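Local coordinates for metal cation efflux system protein CzcD (Cupriavidus metallidurans, PDB 6VD9), which binds and transports zinc, probably exporting metal cations from the cytoplasm to the periplasm, and confers resistance to cobalt, zinc and cadmium, at residues 6-11 / 62-67; 13-18 / 54-59; 21-26 / 37-42. All blocks are in the same frame, centred on the assembly; numbering follows the deposited sequence.

Interaction 1 (6-11 / 62-67); sequences AEVEKQ and DKFDIT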
loop_
_atom_site.group_PDB
_atom_site.type_symbol
_atom_site.label_atom_id
_atom_site.label_comp_id
_atom_site.label_asym_id
_atom_site.label_seq_id
_atom_site.Cartn_x
_atom_site.Cartn_y
_atom_site.Cartn_z
ATOM N N ALA A 6 17.430 -9.030 4.172
ATOM C CA ALA A 6 18.439 -8.354 3.309
ATOM C C ALA A 6 18.131 -8.536 1.828
ATOM O O ALA A 6 18.298 -7.585 1.103
ATOM C CB ALA A 6 19.839 -8.821 3.611
ATOM N N GLU A 7 17.780 -9.754 1.400
ATOM C CA GLU A 7 17.482 -10.050 -0.002
ATOM C C GLU A 7 16.218 -9.270 -0.330
ATOM O O GLU A 7 16.162 -8.808 -1.432
ATOM C CB GLU A 7 17.273 -11.543 -0.269
ATOM C CG GLU A 7 18.530 -12.315 -0.635
ATOM C CD GLU A 7 19.422 -11.659 -1.662
ATOM O OE1 GLU A 7 18.953 -11.439 -2.788
ATOM O OE2 GLU A 7 20.573 -11.353 -1.311
ATOM N N VAL A 8 15.242 -9.215 0.581
ATOM C CA VAL A 8 13.954 -8.506 0.301
ATOM C C VAL A 8 14.304 -7.039 0.014
ATOM O O VAL A 8 13.922 -6.541 -1.031
ATOM C CB VAL A 8 12.914 -8.663 1.427
ATOM C CG1 VAL A 8 11.669 -7.836 1.147
ATOM C CG2 VAL A 8 12.561 -10.132 1.666
ATOM N N GLU A 9 15.073 -6.400 0.893
ATOM C CA GLU A 9 15.530 -4.990 0.703
ATOM C C GLU A 9 16.254 -4.851 -0.637
ATOM O O GLU A 9 15.935 -3.928 -1.419
ATOM C CB GLU A 9 16.432 -4.568 1.876
ATOM C CG GLU A 9 15.739 -4.641 3.229
ATOM C CD GLU A 9 16.734 -4.593 4.372
ATOM O OE1 GLU A 9 17.919 -4.925 4.115
ATOM O OE2 GLU A 9 16.330 -4.183 5.468
ATOM N N LYS A 10 17.229 -5.710 -0.911
ATOM C CA LYS A 10 18.019 -5.663 -2.168
ATOM C C LYS A 10 17.048 -5.772 -3.331
ATOM O O LYS A 10 17.183 -5.031 -4.299
ATOM C CB LYS A 10 19.068 -6.786 -2.190
ATOM C CG LYS A 10 19.850 -6.952 -3.491
ATOM C CD LYS A 10 21.104 -7.885 -3.414
ATOM C CE LYS A 10 21.834 -7.922 -4.748
ATOM N NZ LYS A 10 22.999 -8.843 -4.794
ATOM N N GLN A 11 16.097 -6.702 -3.271
ATOM C CA GLN A 11 15.250 -6.948 -4.456
ATOM C C GLN A 11 14.298 -5.764 -4.671
ATOM O O GLN A 11 13.957 -5.520 -5.843
ATOM C CB GLN A 11 14.523 -8.286 -4.347
ATOM C CG GLN A 11 15.479 -9.464 -4.417
ATOM C CD GLN A 11 16.336 -9.411 -5.657
ATOM O OE1 GLN A 11 15.874 -9.071 -6.745
ATOM N NE2 GLN A 11 17.605 -9.741 -5.481
ATOM N N ASP A 62 7.492 -14.733 -6.127
ATOM C CA ASP A 62 8.424 -15.710 -6.757
ATOM C C ASP A 62 9.640 -15.958 -5.870
ATOM O O ASP A 62 10.059 -17.133 -5.725
ATOM C CB ASP A 62 8.901 -15.228 -8.121
ATOM C CG ASP A 62 7.796 -15.211 -9.152
ATOM O OD1 ASP A 62 6.896 -16.067 -9.044
ATOM O OD2 ASP A 62 7.824 -14.322 -10.028
ATOM N N LYS A 63 10.225 -14.893 -5.327
ATOM C CA LYS A 63 11.522 -14.974 -4.632
ATOM C C LYS A 63 11.315 -15.273 -3.149
ATOM O O LYS A 63 12.231 -15.870 -2.564
ATOM C CB LYS A 63 12.320 -13.706 -4.936
ATOM C CG LYS A 63 12.486 -13.432 -6.430
ATOM C CD LYS A 63 13.676 -12.572 -6.781
ATOM C CE LYS A 63 14.141 -12.778 -8.206
ATOM N NZ LYS A 63 15.031 -11.689 -8.655
ATOM N N PHE A 64 10.199 -14.856 -2.525
ATOM C CA PHE A 64 10.039 -14.912 -1.051
ATOM C C PHE A 64 8.753 -15.627 -0.640
ATOM O O PHE A 64 8.565 -15.752 0.562
ATOM C CB PHE A 64 10.128 -13.503 -0.439
ATOM C CG PHE A 64 11.395 -12.802 -0.832
ATOM C CD1 PHE A 64 12.609 -13.225 -0.299
ATOM C CD2 PHE A 64 11.400 -11.784 -1.772
ATOM C CE1 PHE A 64 13.788 -12.622 -0.690
ATOM C CE2 PHE A 64 12.590 -11.182 -2.159
ATOM C CZ PHE A 64 13.783 -11.603 -1.613
ATOM N N ASP A 65 7.872 -16.017 -1.579
ATOM C CA ASP A 65 6.589 -16.678 -1.252
ATOM C C ASP A 65 5.739 -15.743 -0.397
ATOM O O ASP A 65 4.988 -16.237 0.509
ATOM C CB ASP A 65 6.835 -18.066 -0.643
ATOM C CG ASP A 65 7.614 -18.982 -1.585
ATOM O OD1 ASP A 65 7.138 -19.227 -2.731
ATOM O OD2 ASP A 65 8.716 -19.426 -1.186
ATOM N N ILE A 66 5.805 -14.439 -0.689
ATOM C CA ILE A 66 4.993 -13.416 0.036
ATOM C C ILE A 66 3.878 -12.965 -0.901
ATOM O O ILE A 66 4.178 -12.378 -1.967
ATOM C CB ILE A 66 5.858 -12.242 0.526
ATOM C CG1 ILE A 66 6.992 -12.734 1.422
ATOM C CG2 ILE A 66 4.986 -11.206 1.226
ATOM C CD1 ILE A 66 7.903 -11.638 1.959
ATOM N N THR A 67 2.637 -13.267 -0.555
ATOM C CA THR A 67 1.473 -12.966 -1.425
ATOM C C THR A 67 0.445 -12.090 -0.698
ATOM O O THR A 67 -0.605 -11.821 -1.321
ATOM C CB THR A 67 0.819 -14.248 -1.952
ATOM O OG1 THR A 67 0.294 -14.950 -0.830
ATOM C CG2 THR A 67 1.772 -15.141 -2.709
#
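Val-8 sets its CG2 methyl squarely over the centre of the Phe-64 ring, 3.6 Å from the centroid and 8° off the ring normal, a clear CH-pi contact. With CG1 anti to the backbone N (chi1 175°), CG2 is anti to the carbonyl carbon. The opposite face of the ring is covered, nearer its rim, by Lys-63 CB. Around the edge come two methylene carbons of helix 5-13: Glu-7 CB lies in the ring plane, 3.7 Å from Phe-64 CE1, and Gln-11 CG sits 3.9 Å from Phe-64 CZ. The tip of the ring comes close to the helix backbone, with Phe-64 CZ 3.6 Å from Val-8 N. In the ferredoxin-like alpha-beta-beta-alpha-beta fold of this C-terminal domain, the phenylalanine thus joins the end of helix 53-64 to the first helix. Beside the ring contact Gln-11 and Lys-63 cross at about a right angle, and Lys-63 NZ gives a weak hydrogen bond to Gln-11 OE1 at 3.3 Å. At the other end of the same amide Gln-11 NE2 makes a weak bond, 3.5 Å long, to Glu-7 OE1. Further out, Met-59 packs on both Gln-11 and Phe-64, and Val-8 also rests on Ile-26 of strand 18-28. Just beyond Phe-64 the chain leaves the helix at Asp-65, whose phi is positive, and the backbone of Ile-66 is hydrogen-bonded to that of Leu-60.

Interaction 2 (13-18 / 54-59); sequences LATPGV and PELKQM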
loop_
_atom_site.group_PDB
_atom_site.type_symbol
_atom_site.label_atom_id
_atom_site.label_comp_id
_atom_site.label_asym_id
_atom_site.label_seq_id
_atom_site.Cartn_x
_atom_site.Cartn_y
_atom_site.Cartn_z
ATOM N N LEU A 13 14.941 -2.504 -3.903
ATOM C CA LEU A 13 15.786 -1.422 -4.490
ATOM C C LEU A 13 16.280 -1.791 -5.890
ATOM O O LEU A 13 16.595 -0.864 -6.670
ATOM C CB LEU A 13 16.956 -1.132 -3.536
ATOM C CG LEU A 13 16.579 -0.421 -2.232
ATOM C CD1 LEU A 13 17.839 -0.213 -1.345
ATOM C CD2 LEU A 13 15.843 0.897 -2.454
ATOM N N ALA A 14 16.331 -3.074 -6.228
ATOM C CA ALA A 14 16.771 -3.550 -7.556
ATOM C C ALA A 14 15.634 -3.417 -8.567
ATOM O O ALA A 14 15.903 -3.524 -9.772
ATOM C CB ALA A 14 17.249 -4.966 -7.474
ATOM N N THR A 15 14.408 -3.152 -8.123
ATOM C CA THR A 15 13.231 -3.123 -9.026
ATOM C C THR A 15 13.242 -1.824 -9.824
ATOM O O THR A 15 13.320 -0.768 -9.216
ATOM C CB THR A 15 11.928 -3.297 -8.239
ATOM O OG1 THR A 15 11.994 -4.570 -7.596
ATOM C CG2 THR A 15 10.715 -3.198 -9.146
ATOM N N PRO A 16 13.152 -1.816 -11.185
ATOM C CA PRO A 16 13.155 -0.555 -11.929
ATOM C C PRO A 16 12.055 0.391 -11.439
ATOM O O PRO A 16 10.940 -0.086 -11.198
ATOM C CB PRO A 16 12.902 -1.021 -13.380
ATOM C CG PRO A 16 13.570 -2.343 -13.401
ATOM C CD PRO A 16 13.109 -2.972 -12.099
ATOM N N GLY A 17 12.388 1.663 -11.256
ATOM C CA GLY A 17 11.416 2.720 -10.883
ATOM C C GLY A 17 11.313 2.916 -9.384
ATOM O O GLY A 17 10.521 3.776 -8.973
ATOM N N VAL A 18 12.054 2.122 -8.588
ATOM C CA VAL A 18 12.167 2.276 -7.105
ATOM C C VAL A 18 13.391 3.128 -6.784
ATOM O O VAL A 18 14.506 2.674 -7.114
ATOM C CB VAL A 18 12.298 0.934 -6.375
ATOM C CG1 VAL A 18 12.579 1.165 -4.909
ATOM C CG2 VAL A 18 11.074 0.042 -6.561
ATOM N N PRO A 54 3.150 -4.163 -10.295
ATOM C CA PRO A 54 3.058 -5.539 -10.776
ATOM C C PRO A 54 4.394 -6.277 -10.651
ATOM O O PRO A 54 4.385 -7.450 -10.275
ATOM C CB PRO A 54 2.638 -5.402 -12.255
ATOM C CG PRO A 54 2.101 -4.006 -12.377
ATOM C CD PRO A 54 2.826 -3.177 -11.328
ATOM N N GLU A 55 5.513 -5.572 -10.894
ATOM C CA GLU A 55 6.878 -6.147 -10.769
ATOM C C GLU A 55 7.190 -6.464 -9.307
ATOM O O GLU A 55 7.750 -7.531 -9.043
ATOM C CB GLU A 55 7.929 -5.208 -11.354
ATOM C CG GLU A 55 7.771 -5.042 -12.853
ATOM C CD GLU A 55 6.717 -4.102 -13.425
ATOM O OE1 GLU A 55 5.902 -3.492 -12.664
ATOM O OE2 GLU A 55 6.696 -3.986 -14.698
ATOM N N LEU A 56 6.863 -5.569 -8.364
ATOM C CA LEU A 56 7.087 -5.872 -6.929
ATOM C C LEU A 56 6.213 -7.064 -6.504
ATOM O O LEU A 56 6.721 -7.890 -5.771
ATOM C CB LEU A 56 6.800 -4.644 -6.073
ATOM C CG LEU A 56 7.800 -3.493 -6.205
ATOM C CD1 LEU A 56 7.302 -2.277 -5.436
ATOM C CD2 LEU A 56 9.154 -3.893 -5.655
ATOM N N LYS A 57 4.951 -7.100 -6.880
ATOM C CA LYS A 57 4.048 -8.236 -6.528
ATOM C C LYS A 57 4.685 -9.537 -7.051
ATOM O O LYS A 57 4.759 -10.503 -6.281
ATOM C CB LYS A 57 2.639 -8.041 -7.087
ATOM C CG LYS A 57 1.775 -6.987 -6.375
ATOM C CD LYS A 57 0.523 -6.681 -7.172
ATOM C CE LYS A 57 -0.513 -5.841 -6.460
ATOM N NZ LYS A 57 -1.716 -5.612 -7.316
ATOM N N GLN A 58 5.108 -9.563 -8.310
ATOM C CA GLN A 58 5.651 -10.772 -8.998
ATOM C C GLN A 58 6.920 -11.240 -8.269
ATOM O O GLN A 58 7.007 -12.423 -7.893
ATOM C CB GLN A 58 5.874 -10.450 -10.481
ATOM C CG GLN A 58 6.562 -11.546 -11.297
ATOM C CD GLN A 58 6.963 -11.063 -12.681
ATOM O OE1 GLN A 58 7.518 -9.970 -12.877
ATOM N NE2 GLN A 58 6.707 -11.898 -13.676
ATOM N N MET A 59 7.814 -10.308 -7.934
ATOM C CA MET A 59 9.116 -10.627 -7.306
ATOM C C MET A 59 8.868 -11.146 -5.888
ATOM O O MET A 59 9.563 -12.090 -5.445
ATOM C CB MET A 59 10.033 -9.395 -7.325
ATOM C CG MET A 59 11.280 -9.563 -6.501
ATOM S SD MET A 59 11.037 -9.171 -4.776
ATOM C CE MET A 59 10.755 -7.396 -4.847
#
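Thr-15 and Leu-56 meet obliquely, and one leucine methyl does nearly all the touching. CD2 of Leu-56 lies against the whole fork of the threonine, 3.5 Å from Thr-15 OG1, 3.8 Å from Thr-15 CB and 3.9 Å from Thr-15 CG2. The two branches of the threonine then part company. With chi1 at -61°, OG1 stands beside the backbone N while CG2 is anti to it, and each branch finds a different neighbour on helix 53-64. Thr-15 CG2 goes to the methylene of Glu-55, 4.1 Å from its CB; the glutamate chain bends at chi2 and carries its carboxylate away from the contact. Thr-15 OG1 faces Met-59, whose terminal CE comes to 4.1 Å from it after bends at chi2 and chi3. Leu-56, Glu-55 and Met-59 occupy one side of the helix, within about one turn of each other, so the threonine rests on a patch of carbon. Val-18 adds a looser touch, its CG2 being 4.5 Å from Leu-56 CD2.

Thr-15 also starts a type II beta turn, closed by a 3.2 Å bond from Val-18 N to Thr-15 O, with Gly-17 taking the positive phi this turn needs. The turn brings the chain from helix 5-13 into strand 18-28. On the sheet side Leu-56 packs on Ile-71 and Phe-73, while the next residue, Lys-57, forms a salt bridge to Glu-74 of the second subunit.

The hydroxyl of the buried Thr-15 has its polar need met by the carbonyl O of Gln-11, one helical turn back. It can therefore lie against methyl groups without a polar partner from helix 53-64, and the contact itself is van der Waals in character.

Interaction 3 (21-26 / 37-42); sequences FHDLHI and TVHVVN. With NI (nickel (II) ion), chain E.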
loop_
_atom_site.group_PDB
_atom_site.type_symbol
_atom_site.label_atom_id
_atom_site.label_comp_id
_atom_site.label_asym_id
_atom_site.label_seq_id
_atom_site.Cartn_x
_atom_site.Cartn_y
_atom_site.Cartn_z
ATOM N N PHE A 21 12.932 3.125 -0.134
ATOM C CA PHE A 21 11.754 2.621 0.602
ATOM C C PHE A 21 11.949 2.880 2.078
ATOM O O PHE A 21 13.083 3.064 2.522
ATOM C CB PHE A 21 11.559 1.142 0.273
ATOM C CG PHE A 21 12.549 0.240 0.958
ATOM C CD1 PHE A 21 12.231 -0.335 2.149
ATOM C CD2 PHE A 21 13.739 -0.131 0.339
ATOM C CE1 PHE A 21 13.166 -1.120 2.810
ATOM C CE2 PHE A 21 14.640 -0.968 0.976
ATOM C CZ PHE A 21 14.334 -1.478 2.188
ATOM N N HIS A 22 10.883 2.823 2.847
ATOM C CA HIS A 22 10.991 2.899 4.324
ATOM C C HIS A 22 9.806 2.141 4.879
ATOM O O HIS A 22 8.894 1.776 4.076
ATOM C CB HIS A 22 11.042 4.360 4.779
ATOM C CG HIS A 22 9.912 5.183 4.278
ATOM N ND1 HIS A 22 9.943 5.827 3.023
ATOM C CD2 HIS A 22 8.738 5.518 4.844
ATOM C CE1 HIS A 22 8.814 6.486 2.862
ATOM N NE2 HIS A 22 8.072 6.321 3.946
ATOM N N ASP A 23 9.789 1.983 6.196
ATOM C CA ASP A 23 8.659 1.365 6.949
ATOM C C ASP A 23 8.329 -0.014 6.333
ATOM O O ASP A 23 7.120 -0.316 6.156
ATOM C CB ASP A 23 7.413 2.262 6.953
ATOM C CG ASP A 23 7.567 3.661 7.554
ATOM O OD1 ASP A 23 8.651 3.994 7.967
ATOM O OD2 ASP A 23 6.577 4.419 7.544
ATOM N N LEU A 24 9.346 -0.813 6.001
ATOM C CA LEU A 24 9.162 -2.215 5.569
ATOM C C LEU A 24 8.829 -3.014 6.818
ATOM O O LEU A 24 9.646 -2.970 7.787
ATOM C CB LEU A 24 10.425 -2.756 4.884
ATOM C CG LEU A 24 10.422 -4.225 4.509
ATOM C CD1 LEU A 24 9.300 -4.539 3.481
ATOM C CD2 LEU A 24 11.758 -4.597 3.891
ATOM N N HIS A 25 7.695 -3.673 6.823
ATOM C CA HIS A 25 7.301 -4.613 7.906
ATOM C C HIS A 25 6.930 -5.967 7.317
ATOM O O HIS A 25 6.179 -6.037 6.331
ATOM C CB HIS A 25 6.171 -4.054 8.768
ATOM C CG HIS A 25 6.436 -2.701 9.323
ATOM N ND1 HIS A 25 7.158 -2.497 10.489
ATOM C CD2 HIS A 25 5.999 -1.483 8.933
ATOM C CE1 HIS A 25 7.197 -1.206 10.750
ATOM N NE2 HIS A 25 6.475 -0.571 9.836
ATOM N N ILE A 26 7.476 -7.027 7.901
ATOM C CA ILE A 26 7.231 -8.403 7.398
ATOM C C ILE A 26 7.011 -9.244 8.653
ATOM O O ILE A 26 7.872 -9.224 9.569
ATOM C CB ILE A 26 8.357 -8.954 6.494
ATOM C CG1 ILE A 26 8.744 -8.059 5.318
ATOM C CG2 ILE A 26 7.965 -10.332 5.976
ATOM C CD1 ILE A 26 9.865 -8.651 4.477
ATOM N N THR A 37 4.206 -5.000 4.536
ATOM C CA THR A 37 3.799 -3.633 4.127
ATOM C C THR A 37 5.093 -2.882 3.868
ATOM O O THR A 37 6.094 -3.162 4.563
ATOM C CB THR A 37 2.895 -2.933 5.146
ATOM O OG1 THR A 37 3.645 -2.781 6.341
ATOM C CG2 THR A 37 1.646 -3.732 5.468
ATOM N N VAL A 38 5.026 -1.916 2.968
ATOM C CA VAL A 38 6.209 -1.081 2.679
ATOM C C VAL A 38 5.753 0.219 2.036
ATOM O O VAL A 38 4.704 0.236 1.387
ATOM C CB VAL A 38 7.264 -1.846 1.858
ATOM C CG1 VAL A 38 6.806 -2.172 0.445
ATOM C CG2 VAL A 38 8.601 -1.120 1.869
ATOM N N HIS A 39 6.490 1.293 2.316
ATOM C CA HIS A 39 6.343 2.601 1.632
ATOM C C HIS A 39 7.473 2.790 0.608
ATOM O O HIS A 39 8.644 2.842 1.000
ATOM C CB HIS A 39 6.239 3.750 2.626
ATOM C CG HIS A 39 5.027 3.682 3.489
ATOM N ND1 HIS A 39 4.295 4.806 3.800
ATOM C CD2 HIS A 39 4.445 2.662 4.161
ATOM C CE1 HIS A 39 3.306 4.470 4.609
ATOM N NE2 HIS A 39 3.367 3.172 4.832
ATOM N N VAL A 40 7.130 2.924 -0.663
ATOM C CA VAL A 40 8.140 3.022 -1.754
ATOM C C VAL A 40 8.138 4.443 -2.306
ATOM O O VAL A 40 7.040 4.990 -2.634
ATOM C CB VAL A 40 7.886 1.986 -2.855
ATOM C CG1 VAL A 40 8.751 2.235 -4.070
ATOM C CG2 VAL A 40 8.085 0.577 -2.306
ATOM N N VAL A 41 9.326 5.030 -2.445
ATOM C CA VAL A 41 9.450 6.317 -3.181
ATOM C C VAL A 41 9.791 5.927 -4.619
ATOM O O VAL A 41 10.847 5.305 -4.832
ATOM C CB VAL A 41 10.489 7.235 -2.529
ATOM C CG1 VAL A 41 10.657 8.521 -3.334
ATOM C CG2 VAL A 41 10.133 7.527 -1.071
ATOM N N ASN A 42 8.902 6.204 -5.575
ATOM C CA ASN A 42 9.132 5.806 -6.989
ATOM C C ASN A 42 9.877 6.959 -7.659
ATOM O O ASN A 42 9.790 8.086 -7.130
ATOM C CB ASN A 42 7.839 5.453 -7.712
ATOM C CG ASN A 42 6.835 6.585 -7.688
ATOM O OD1 ASN A 42 6.729 7.332 -8.677
ATOM N ND2 ASN A 42 6.074 6.696 -6.617
HETATM NI NI NI E . 5.838 6.947 4.052
HETATM O O HOH W 1 4.640 -0.311 6.302
HETATM O O HOH W 2 5.925 6.677 6.531
HETATM O O HOH W 3 4.203 7.895 4.184
HETATM O O HOH W 4 6.682 9.040 4.099
#
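His-22 and His-39 form a hydrogen-bonded pair in antiparallel strands running at 160°, and a beta bulge shifts the register by one before the next such pair, His-25 with Thr-37. Two bonds join each pair, including His-22 N to His-39 O at 2.9 Å and a straighter one from His-25 N to Thr-37 O at 2.8 Å. Phe-21, Leu-24 and Val-38 pack together on the helix side, Phe-21 CD1 meeting Val-38 CG2 at 3.7 Å and Leu-24 CD1 meeting Val-38 CB. The other face carries the metal. Chi1 of 54° puts His-22 CG between the backbone N and the carbonyl carbon; His-39 CB lies over one face of the His-22 ring, 3.7 Å from its centroid, a CH-pi contact, and the two rings are oblique. His-22 NE2 binds nickel at 2.3 Å, His-39 ND1 lies at a longer 2.7 Å, and Glu-74 and three waters complete the site. His-39 NE2 is hydrogen-bonded to Thr-70 OG1 of the second subunit, consistent with ND1 facing the metal. Within the bulge, Asp-23 takes a positive phi. Its OD2 accepts a 2.6 Å bond from a nickel-bound water, while its carbonyl O shares another water with Thr-37 OG1. Nickel would be expected to polarise its bound water and strengthen the bond to Asp-23, a second-shell group that would help orient this water.

In the fold
From the N terminus, helix 5-13 supplies one half of interaction 1, whose partner comes only near the end of the chain, so this contact closes the longest loop. The turn that follows takes up interaction 2 with an earlier part of helix 53-64, and its loop lies wholly within the first. Innermost, interaction 3 closes the hairpin of strands 18-28 and 34-42; none of the three loops cross. Interactions 1 and 2 tie the two helices and the connecting turn together, and Met-59 is the residue where they touch. Phe-21 and Leu-24 against Glu-9, and Val-18 against Val-40, link these to the sheet, whose other face holds nickel.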